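Local coordinates for alkaline phosphatase (PDB 7KWD), which probably hydrolyses phosphate monoesters as a homodimeric metalloenzyme that carries two zinc ions and one magnesium ion in each active site, at residues Q25-N30 against L452-N457; K123-A128 against L470-P475; E234-F239 against Q345-E350; Q358-S363 against A388-V393. One frame throughout, in Å; residues are numbered along the deposited sequence.

Contact 1 (Q25-N30 against L452-N457)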
# COMPACT_ATOMS: atom_id res chain seq x y z
N GLN A 25 -4.45 -18.39 15.07
CA GLN A 25 -3.96 -17.05 15.39
C GLN A 25 -3.89 -16.14 14.18
O GLN A 25 -3.27 -15.07 14.25
CB GLN A 25 -2.56 -17.15 16.01
CG GLN A 25 -2.44 -18.25 17.02
CD GLN A 25 -2.09 -17.70 18.36
OE1 GLN A 25 -2.83 -16.90 18.92
NE2 GLN A 25 -0.94 -18.11 18.88
N GLY A 26 -4.51 -16.54 13.07
CA GLY A 26 -4.49 -15.73 11.86
C GLY A 26 -5.55 -14.64 11.83
O GLY A 26 -6.39 -14.51 12.72
N ALA A 27 -5.51 -13.86 10.74
CA ALA A 27 -6.37 -12.69 10.64
C ALA A 27 -7.83 -13.09 10.62
O ALA A 27 -8.70 -12.33 11.06
CB ALA A 27 -6.03 -11.87 9.40
N LEU A 28 -8.12 -14.28 10.12
CA LEU A 28 -9.52 -14.70 10.04
C LEU A 28 -10.12 -14.84 11.43
O LEU A 28 -11.29 -14.51 11.64
CB LEU A 28 -9.60 -16.00 9.27
CG LEU A 28 -10.99 -16.49 8.88
CD1 LEU A 28 -11.95 -15.42 8.37
CD2 LEU A 28 -10.72 -17.58 7.82
N GLN A 29 -9.32 -15.27 12.41
CA GLN A 29 -9.81 -15.42 13.77
C GLN A 29 -9.67 -14.14 14.59
O GLN A 29 -9.96 -14.15 15.79
CB GLN A 29 -9.09 -16.59 14.45
CG GLN A 29 -9.30 -17.95 13.74
CD GLN A 29 -10.76 -18.39 13.69
OE1 GLN A 29 -11.25 -18.89 12.67
NE2 GLN A 29 -11.46 -18.22 14.79
N ASN A 30 -9.24 -13.05 13.97
CA ASN A 30 -9.18 -11.74 14.61
C ASN A 30 -10.50 -11.05 14.33
O ASN A 30 -10.70 -10.50 13.25
CB ASN A 30 -8.01 -10.91 14.11
CG ASN A 30 -7.98 -9.53 14.73
OD1 ASN A 30 -8.37 -9.35 15.88
ND2 ASN A 30 -7.53 -8.55 13.97
N LEU A 452 -8.66 -2.74 16.04
CA LEU A 452 -9.00 -3.60 14.89
C LEU A 452 -7.83 -4.49 14.49
O LEU A 452 -7.98 -5.71 14.36
CB LEU A 452 -9.40 -2.75 13.70
CG LEU A 452 -10.73 -2.05 13.92
CD1 LEU A 452 -11.02 -1.04 12.88
CD2 LEU A 452 -11.85 -3.06 13.97
N GLY A 453 -6.67 -3.89 14.28
CA GLY A 453 -5.61 -4.63 13.65
C GLY A 453 -5.99 -5.07 12.25
O GLY A 453 -6.75 -4.40 11.53
N LEU A 454 -5.42 -6.22 11.85
CA LEU A 454 -5.60 -6.79 10.52
C LEU A 454 -6.69 -7.83 10.64
O LEU A 454 -6.51 -8.83 11.33
CB LEU A 454 -4.33 -7.43 9.99
CG LEU A 454 -4.53 -8.24 8.70
CD1 LEU A 454 -4.91 -7.35 7.52
CD2 LEU A 454 -3.29 -9.02 8.36
N VAL A 455 -7.83 -7.58 9.99
CA VAL A 455 -8.96 -8.49 10.02
C VAL A 455 -9.25 -8.95 8.60
O VAL A 455 -8.70 -8.42 7.64
CB VAL A 455 -10.23 -7.87 10.63
CG1 VAL A 455 -9.95 -7.37 12.04
CG2 VAL A 455 -10.79 -6.78 9.74
N ASP A 456 -10.13 -9.91 8.49
CA ASP A 456 -10.55 -10.37 7.17
C ASP A 456 -11.69 -9.51 6.67
O ASP A 456 -12.46 -8.96 7.46
CB ASP A 456 -10.97 -11.84 7.21
CG ASP A 456 -11.16 -12.42 5.84
OD1 ASP A 456 -10.15 -12.53 5.10
OD2 ASP A 456 -12.31 -12.74 5.49
N ASN A 457 -11.80 -9.36 5.34
CA ASN A 457 -12.87 -8.51 4.86
C ASN A 457 -14.24 -9.03 5.30
O ASN A 457 -15.17 -8.24 5.51
CB ASN A 457 -12.76 -8.30 3.34
CG ASN A 457 -12.77 -9.58 2.50
OD1 ASN A 457 -12.84 -10.71 3.00
ND2 ASN A 457 -12.70 -9.39 1.20
O HOH W 1 -11.64 -11.38 10.70
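A27 and V455 bring their backbones together with CA atoms 5.0 Å apart, and L28 lies similarly close to D456, where a turn in 25-30 settles against strand 454-456. The turn is closed by a bond from N30 N to A27 O. N30 then reaches across with its carboxamide: CG stands anti to the backbone N (chi1 177°), and ND2 is shared between two carbonyls. It gives one bond of 2.9 Å to L452 O, close to the line of that C=O, and another of 2.8 Å to L454 O, which it meets from above the carbonyl plane although L454 O itself lies in the plane of the amide. V455 CG1 packs 3.3 Å from the same nitrogen. An alanine here would probably leave L452 O and L454 O without this shared donor and open a gap beside V455 CG1. Beyond the amide, A27 CB rests 4.0 Å from L454 CG, and L28 runs alongside D456, its CD1 3.9 Å from D456 CB. The carboxylate of D456 turns to T458 and K107. Water 1 lies between the backbones, 2.9 Å from N30 O, and accepts from D456 N. Strand 454-456 runs parallel to strand 80-84, while A27 N bonds to E72 of the second subunit and L454 packs on Y54 of that subunit. The contact thus illustrates how one primary amide can bond to two backbone carbonyls at once as the chain enters strand 454-456, fastening an N-terminal turn to the fold at the dimer interface.

Contact 2 (K123-A128 against L470-P475)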
# COMPACT_ATOMS: atom_id res chain seq x y z
N LYS A 123 -27.87 -14.39 1.66
CA LYS A 123 -28.71 -13.28 2.06
C LYS A 123 -27.82 -12.12 2.43
O LYS A 123 -27.08 -12.22 3.43
CB LYS A 123 -29.59 -13.67 3.25
CG LYS A 123 -30.64 -12.63 3.63
CD LYS A 123 -31.49 -13.23 4.74
CE LYS A 123 -32.49 -12.27 5.32
NZ LYS A 123 -33.26 -12.95 6.41
N PRO A 124 -27.82 -11.03 1.67
CA PRO A 124 -26.91 -9.92 1.96
C PRO A 124 -27.51 -8.96 2.97
O PRO A 124 -28.73 -8.87 3.16
CB PRO A 124 -26.74 -9.24 0.59
CG PRO A 124 -28.05 -9.52 -0.14
CD PRO A 124 -28.67 -10.76 0.48
N PHE A 125 -26.62 -8.18 3.58
CA PHE A 125 -26.94 -7.51 4.84
C PHE A 125 -28.04 -6.48 4.69
O PHE A 125 -28.87 -6.33 5.60
CB PHE A 125 -25.68 -6.85 5.45
CG PHE A 125 -25.92 -6.35 6.82
CD1 PHE A 125 -26.04 -7.25 7.86
CD2 PHE A 125 -26.13 -5.01 7.06
CE1 PHE A 125 -26.34 -6.81 9.14
CE2 PHE A 125 -26.42 -4.56 8.33
CZ PHE A 125 -26.53 -5.47 9.36
N PHE A 126 -28.07 -5.72 3.60
CA PHE A 126 -29.13 -4.70 3.56
C PHE A 126 -30.51 -5.34 3.32
O PHE A 126 -31.54 -4.74 3.66
CB PHE A 126 -28.84 -3.65 2.48
CG PHE A 126 -27.82 -2.61 2.88
CD1 PHE A 126 -27.07 -2.75 4.05
CD2 PHE A 126 -27.65 -1.48 2.12
CE1 PHE A 126 -26.15 -1.76 4.43
CE2 PHE A 126 -26.71 -0.49 2.48
CZ PHE A 126 -25.97 -0.63 3.64
N ALA A 127 -30.55 -6.53 2.73
CA ALA A 127 -31.82 -7.25 2.67
C ALA A 127 -32.28 -7.65 4.08
O ALA A 127 -33.45 -7.46 4.45
CB ALA A 127 -31.66 -8.46 1.74
N ALA A 128 -31.35 -8.14 4.90
CA ALA A 128 -31.69 -8.42 6.28
C ALA A 128 -32.17 -7.17 7.00
O ALA A 128 -33.08 -7.23 7.82
CB ALA A 128 -30.49 -9.00 7.02
N LEU A 470 -28.26 -7.62 14.02
CA LEU A 470 -28.68 -8.36 12.84
C LEU A 470 -27.63 -9.38 12.47
O LEU A 470 -27.32 -9.58 11.29
CB LEU A 470 -28.96 -7.41 11.68
CG LEU A 470 -30.21 -6.55 11.86
CD1 LEU A 470 -30.32 -5.51 10.77
CD2 LEU A 470 -31.45 -7.41 11.90
N ARG A 471 -27.05 -10.04 13.46
CA ARG A 471 -26.20 -11.18 13.17
C ARG A 471 -27.01 -12.38 12.70
O ARG A 471 -27.99 -12.78 13.35
CB ARG A 471 -25.39 -11.58 14.39
CG ARG A 471 -24.46 -10.47 14.93
CD ARG A 471 -23.61 -11.14 15.99
NE ARG A 471 -22.94 -10.27 16.96
CZ ARG A 471 -23.54 -9.55 17.90
NH1 ARG A 471 -24.89 -9.51 18.03
NH2 ARG A 471 -22.77 -8.87 18.72
N TYR A 472 -26.58 -12.95 11.59
CA TYR A 472 -27.09 -14.20 11.02
C TYR A 472 -25.94 -14.79 10.23
O TYR A 472 -24.88 -14.17 10.07
CB TYR A 472 -28.32 -13.96 10.16
CG TYR A 472 -28.04 -13.09 8.96
CD1 TYR A 472 -28.05 -11.69 9.06
CD2 TYR A 472 -27.80 -13.65 7.72
CE1 TYR A 472 -27.84 -10.89 7.94
CE2 TYR A 472 -27.56 -12.87 6.61
CZ TYR A 472 -27.59 -11.49 6.72
OH TYR A 472 -27.34 -10.71 5.60
N GLN A 473 -26.13 -15.98 9.69
CA GLN A 473 -25.07 -16.68 8.98
C GLN A 473 -25.53 -17.02 7.57
O GLN A 473 -26.72 -17.19 7.31
CB GLN A 473 -24.66 -17.95 9.72
CG GLN A 473 -25.77 -18.96 9.92
CD GLN A 473 -25.24 -20.25 10.55
OE1 GLN A 473 -25.17 -20.36 11.77
NE2 GLN A 473 -24.86 -21.22 9.72
N ASN A 474 -24.55 -17.09 6.66
CA ASN A 474 -24.68 -17.50 5.28
C ASN A 474 -23.81 -18.74 5.11
O ASN A 474 -22.79 -18.89 5.79
CB ASN A 474 -24.22 -16.41 4.31
CG ASN A 474 -25.34 -15.43 3.95
OD1 ASN A 474 -26.40 -15.82 3.50
ND2 ASN A 474 -25.07 -14.14 4.14
N PRO A 475 -24.18 -19.62 4.20
CA PRO A 475 -23.35 -20.82 4.00
C PRO A 475 -21.99 -20.51 3.41
O PRO A 475 -21.78 -19.51 2.71
CB PRO A 475 -24.19 -21.68 3.05
CG PRO A 475 -25.11 -20.68 2.33
CD PRO A 475 -25.39 -19.62 3.37
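Y472 and N474 both reach K123, so that the loop 470-475 is secured at the start of helix 125-131. CB of Y472 points toward 123-128, and chi1 of 62° sets CG between the backbone N and the carbonyl carbon. Along one side of the ring, CD1 skirts A128 CB, and CE1 presses on the same methyl at 3.4 Å while also approaching F125 CD1. Along the other side, CE2 lies 4.0 Å from K123 CB. At the tip, OH donates to K123 O at 2.7 Å, meeting it from above the carbonyl plane. N474 ND2 bonds to that oxygen from the opposite face at 2.9 Å, while N474 OD1 accepts from K123 N at 2.8 Å, so one side-chain amide pairs with both polar backbone atoms of K123. A phenylalanine in place of Y472 would probably leave K123 O without the hydroxyl donor on one face and the ring less firmly fixed at its tip. L470 lies across F125 at about a right angle, its CB 3.7 Å from F125 CE1. F461 of helix 459-468 meets the Y472 ring edge-to-face and also touches F125. K123 NZ turns to E131, and N474 ND2 has a further acceptor in C104 O. As a worked case, a carbonyl just before a helix N-cap, at P124, is held on both faces by side chains remote in sequence, while an aromatic cluster packs alongside.

Contact 3 (E234-F239 against Q345-E350)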
# COMPACT_ATOMS: atom_id res chain seq x y z
N GLU A 234 -15.19 13.10 -10.94
CA GLU A 234 -15.13 14.45 -10.38
C GLU A 234 -14.28 15.41 -11.24
O GLU A 234 -14.67 16.56 -11.45
CB GLU A 234 -14.57 14.39 -8.96
CG GLU A 234 -14.38 15.75 -8.29
CD GLU A 234 -15.67 16.52 -8.03
OE1 GLU A 234 -16.80 15.96 -8.09
OE2 GLU A 234 -15.55 17.74 -7.80
N ILE A 235 -13.13 14.96 -11.73
CA ILE A 235 -12.30 15.90 -12.48
C ILE A 235 -13.05 16.43 -13.70
O ILE A 235 -12.91 17.59 -14.08
CB ILE A 235 -10.95 15.25 -12.87
CG1 ILE A 235 -9.98 16.33 -13.35
CG2 ILE A 235 -11.12 14.15 -13.91
CD1 ILE A 235 -8.57 15.84 -13.62
N ASP A 236 -13.88 15.59 -14.31
CA ASP A 236 -14.62 15.99 -15.50
C ASP A 236 -15.82 16.85 -15.12
O ASP A 236 -16.07 17.88 -15.74
CB ASP A 236 -15.01 14.74 -16.29
CG ASP A 236 -13.79 13.95 -16.79
OD1 ASP A 236 -12.77 14.57 -17.15
OD2 ASP A 236 -13.84 12.69 -16.84
N ARG A 237 -16.54 16.47 -14.06
CA ARG A 237 -17.64 17.29 -13.58
C ARG A 237 -17.15 18.69 -13.24
O ARG A 237 -17.81 19.69 -13.57
CB ARG A 237 -18.28 16.63 -12.36
CG ARG A 237 -19.38 17.42 -11.68
CD ARG A 237 -19.60 16.96 -10.23
NE ARG A 237 -18.61 17.62 -9.39
CZ ARG A 237 -18.74 18.87 -8.95
NH1 ARG A 237 -19.83 19.56 -9.25
NH2 ARG A 237 -17.80 19.41 -8.19
N ARG A 238 -16.00 18.77 -12.55
CA ARG A 238 -15.52 20.03 -12.01
C ARG A 238 -15.05 20.98 -13.11
O ARG A 238 -15.40 22.16 -13.11
CB ARG A 238 -14.37 19.77 -11.02
CG ARG A 238 -13.83 21.01 -10.31
CD ARG A 238 -12.90 20.63 -9.13
NE ARG A 238 -13.70 20.08 -8.04
CZ ARG A 238 -14.21 20.81 -7.07
NH1 ARG A 238 -13.96 22.12 -7.03
NH2 ARG A 238 -14.96 20.24 -6.12
N PHE A 239 -14.27 20.47 -14.07
CA PHE A 239 -13.57 21.31 -15.03
C PHE A 239 -14.14 21.29 -16.44
O PHE A 239 -13.75 22.14 -17.24
CB PHE A 239 -12.10 20.91 -15.09
CG PHE A 239 -11.40 21.09 -13.81
CD1 PHE A 239 -11.30 22.34 -13.23
CD2 PHE A 239 -10.85 20.01 -13.16
CE1 PHE A 239 -10.65 22.51 -12.03
CE2 PHE A 239 -10.20 20.18 -11.96
CZ PHE A 239 -10.10 21.42 -11.39
N GLN A 345 -4.15 19.55 -14.28
CA GLN A 345 -5.04 18.63 -14.99
C GLN A 345 -6.48 19.11 -14.95
O GLN A 345 -6.93 19.70 -13.97
CB GLN A 345 -4.92 17.23 -14.40
CG GLN A 345 -3.54 16.66 -14.62
CD GLN A 345 -3.49 15.18 -14.44
OE1 GLN A 345 -4.52 14.56 -14.25
NE2 GLN A 345 -2.30 14.61 -14.52
N ARG A 346 -7.18 18.91 -16.07
CA ARG A 346 -8.53 19.42 -16.25
C ARG A 346 -9.50 18.36 -16.79
O ARG A 346 -10.69 18.67 -16.94
CB ARG A 346 -8.54 20.64 -17.19
CG ARG A 346 -7.86 21.90 -16.64
CD ARG A 346 -8.68 22.57 -15.56
NE ARG A 346 -7.97 23.71 -15.01
CZ ARG A 346 -7.08 23.64 -14.03
NH1 ARG A 346 -6.78 22.48 -13.46
NH2 ARG A 346 -6.50 24.75 -13.60
N ALA A 347 -9.03 17.15 -17.10
CA ALA A 347 -9.94 16.10 -17.53
C ALA A 347 -9.27 14.74 -17.35
O ALA A 347 -8.05 14.63 -17.20
CB ALA A 347 -10.37 16.29 -19.00
N SER A 348 -10.10 13.70 -17.35
CA SER A 348 -9.62 12.34 -17.26
C SER A 348 -9.24 11.78 -18.63
O SER A 348 -9.65 12.30 -19.67
CB SER A 348 -10.71 11.45 -16.67
OG SER A 348 -11.83 11.41 -17.55
N PHE A 349 -8.48 10.68 -18.63
CA PHE A 349 -8.23 9.93 -19.85
C PHE A 349 -9.54 9.52 -20.54
O PHE A 349 -9.59 9.42 -21.77
CB PHE A 349 -7.41 8.68 -19.53
CG PHE A 349 -5.94 8.93 -19.24
CD1 PHE A 349 -5.30 10.07 -19.72
CD2 PHE A 349 -5.20 8.01 -18.52
CE1 PHE A 349 -3.96 10.27 -19.47
CE2 PHE A 349 -3.86 8.22 -18.27
CZ PHE A 349 -3.24 9.34 -18.76
N GLU A 350 -10.58 9.24 -19.76
CA GLU A 350 -11.86 8.79 -20.31
C GLU A 350 -12.50 9.89 -21.12
O GLU A 350 -13.07 9.64 -22.20
CB GLU A 350 -12.78 8.36 -19.17
CG GLU A 350 -14.24 8.17 -19.55
CD GLU A 350 -15.09 7.71 -18.35
OE1 GLU A 350 -15.81 8.55 -17.77
OE2 GLU A 350 -15.04 6.52 -18.00
O HOH W 2 -15.95 11.28 -16.98
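D236 meets S348 because chi1 of -62° puts its CG anti to its own carbonyl carbon, while chi1 of 64° at S348 tucks OG between backbone N and carbonyl carbon. The carboxylate then faces two donors of one residue: S348 N reaches D236 OD1 at 2.8 Å, on the syn side and slightly out of the plane, and S348 OG donates to OD2. That second bond is modelled as very short, so its exact length is doubtful. S348 is also the N-cap of helix 349-356, its OG bonded to H351 N. I235 packs next to this grip, with CG2 3.6 Å from S348 N and CD1 against A347. One turn on, F239 takes up R346, whose chain is bent at chi2. R346 CD sits over one face of the F239 ring, offset toward the rim, 3.8 Å from the centroid, and the guanidinium lies flat on the ring with centres 4.6 Å apart and planes at 21°. R238 CG covers the opposite face. R346 NH1 is steadied by Q345 O at 2.8 Å and by E343 O. Water 2 lies between D236 OD2 and E350 OE1, 2.8 Å from E350 OE1, though its very short approach to OD2 is doubtful; E350 is further paired with R273. Helix 283-306 backs helix 234-239 through W288. The chemistry exemplifies a carboxylate placed at a helix start, where the local dipole would probably help to stabilise its negative charge, with a cation-pi stack securing the loop just before that helix.

Contact 4 (Q358-S363 against A388-V393); sequences QAPEAS and AIREKV
P360 and I389 cross obliquely, whereas P360 and R390 slide past each other in opposite directions, and these two relations shape the contact. I389 points toward 358-363 and offers two methyls to the pyrrolidine ring: CG2 lies 4.0 Å from P360 CD, and CD1 stands equally near P360 CG. R390 begins beside this pair and then runs outward along the backbone of the loop. Its CG passes 3.6 Å from Q358 O, and its CD comes within 3.6 Å of P360 O. A bend at chi3 (105°) separates this course from the guanidinium, whose edge is turned to A359, with A359 CA near its plane. There NE is 3.3 Å from A359 CA and 3.4 Å from A359 CB, and NH2 is 3.6 Å from the same methyl. No hydrogen bond crosses between the segments, and NE is buried here without a polar partner in the model. E361 carries the opposite charge, but its OE1 stays 6.0 Å from R390 NE, too distant for a pair. The contact is therefore one of shape: a proline ring against isoleucine methyls, and the aliphatic part of an arginine laid along a loop. It lies at the protein surface, away from the metal sites. E361 is the N-cap of helix 362-373, and K392, with positive phi, breaks from the end of helix 379-391, so the loop leading into helix 362-373 packs on the last turn of helix 379-391. A362 touches E383 farther back on helix 379-391, and P405, just before helix 406-412, also lies against I389.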
# COMPACT_ATOMS: atom_id res chain seq x y z
N GLN A 358 -12.62 8.13 -32.56
CA GLN A 358 -12.10 6.82 -32.96
C GLN A 358 -10.94 6.88 -33.95
O GLN A 358 -10.26 5.87 -34.15
CB GLN A 358 -13.25 6.00 -33.56
CG GLN A 358 -13.76 4.90 -32.64
CD GLN A 358 -14.63 3.89 -33.37
OE1 GLN A 358 -14.28 3.41 -34.46
NE2 GLN A 358 -15.77 3.56 -32.78
N ALA A 359 -10.66 8.03 -34.55
CA ALA A 359 -9.55 8.15 -35.49
C ALA A 359 -8.89 9.51 -35.30
O ALA A 359 -8.91 10.36 -36.19
CB ALA A 359 -10.04 7.96 -36.93
N PRO A 360 -8.33 9.74 -34.12
CA PRO A 360 -7.61 10.99 -33.89
C PRO A 360 -6.28 10.99 -34.62
O PRO A 360 -5.67 9.95 -34.89
CB PRO A 360 -7.40 11.01 -32.37
CG PRO A 360 -7.23 9.54 -32.06
CD PRO A 360 -8.24 8.84 -32.96
N GLU A 361 -5.81 12.20 -34.89
CA GLU A 361 -4.49 12.45 -35.43
C GLU A 361 -3.53 12.78 -34.29
O GLU A 361 -3.93 13.38 -33.29
CB GLU A 361 -4.53 13.61 -36.43
CG GLU A 361 -3.43 13.58 -37.47
CD GLU A 361 -3.78 12.72 -38.69
OE1 GLU A 361 -4.67 11.85 -38.56
OE2 GLU A 361 -3.17 12.93 -39.76
N ALA A 362 -2.28 12.40 -34.46
CA ALA A 362 -1.24 12.72 -33.49
C ALA A 362 -1.30 14.17 -33.02
O ALA A 362 -1.12 14.47 -31.84
CB ALA A 362 0.14 12.46 -34.09
N SER A 363 -1.54 15.08 -33.94
CA SER A 363 -1.61 16.47 -33.55
C SER A 363 -2.78 16.72 -32.61
O SER A 363 -2.72 17.61 -31.77
CB SER A 363 -1.71 17.34 -34.80
OG SER A 363 -3.06 17.47 -35.20
N ALA A 388 -2.45 2.98 -30.18
CA ALA A 388 -3.23 2.23 -29.20
C ALA A 388 -4.71 2.41 -29.45
O ALA A 388 -5.47 1.44 -29.41
CB ALA A 388 -2.83 2.67 -27.79
N ILE A 389 -5.14 3.64 -29.75
CA ILE A 389 -6.56 3.89 -30.01
C ILE A 389 -7.00 3.26 -31.32
O ILE A 389 -8.09 2.69 -31.41
CB ILE A 389 -6.83 5.41 -30.04
CG1 ILE A 389 -6.68 6.04 -28.65
CG2 ILE A 389 -8.23 5.68 -30.56
CD1 ILE A 389 -6.42 7.58 -28.66
N ARG A 390 -6.19 3.40 -32.37
CA ARG A 390 -6.65 3.06 -33.71
C ARG A 390 -6.32 1.63 -34.11
O ARG A 390 -7.13 0.99 -34.78
CB ARG A 390 -6.05 4.04 -34.71
CG ARG A 390 -6.74 5.41 -34.67
CD ARG A 390 -6.08 6.42 -35.60
NE ARG A 390 -6.92 6.63 -36.78
CZ ARG A 390 -6.61 6.22 -38.00
NH1 ARG A 390 -5.46 5.60 -38.24
NH2 ARG A 390 -7.45 6.45 -39.00
N GLU A 391 -5.19 1.09 -33.66
CA GLU A 391 -4.77 -0.24 -34.06
C GLU A 391 -4.67 -1.23 -32.91
O GLU A 391 -4.14 -2.34 -33.11
CB GLU A 391 -3.40 -0.19 -34.73
CG GLU A 391 -3.28 0.75 -35.88
CD GLU A 391 -1.85 0.83 -36.35
OE1 GLU A 391 -1.23 -0.25 -36.54
OE2 GLU A 391 -1.34 1.97 -36.47
N LYS A 392 -5.10 -0.86 -31.71
CA LYS A 392 -4.95 -1.73 -30.55
C LYS A 392 -3.51 -2.24 -30.41
O LYS A 392 -3.25 -3.40 -30.06
CB LYS A 392 -5.95 -2.88 -30.61
CG LYS A 392 -7.37 -2.34 -30.86
CD LYS A 392 -8.46 -3.21 -30.25
CE LYS A 392 -9.84 -2.83 -30.79
NZ LYS A 392 -9.80 -1.77 -31.86
N VAL A 393 -2.57 -1.35 -30.65
CA VAL A 393 -1.16 -1.61 -30.39
C VAL A 393 -0.78 -0.83 -29.14
O VAL A 393 -0.83 0.41 -29.13
CB VAL A 393 -0.28 -1.24 -31.58
CG1 VAL A 393 1.14 -1.40 -31.18
CG2 VAL A 393 -0.64 -2.11 -32.78

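Contacts 1 and 3 are buried, contact 2 is partly so, and contact 4 lies at the surface, its centre about 29 Å from that of the chain. Contacts 1 and 2 have alternating segments, and each joins an early part of the chain to a late one through side chains bonded to backbone atoms, but only contact 1 abuts the second subunit. Contacts 3 and 4 follow in series on the other side of the chain's centre, linked by the successive helices 349-356 and 362-373. Both involve a helix start, yet contact 3 sets a carboxylate against the N-cap and a cation-pi stack on the loop before it, whereas contact 4 has no hydrogen bond across it and rests on van der Waals packing.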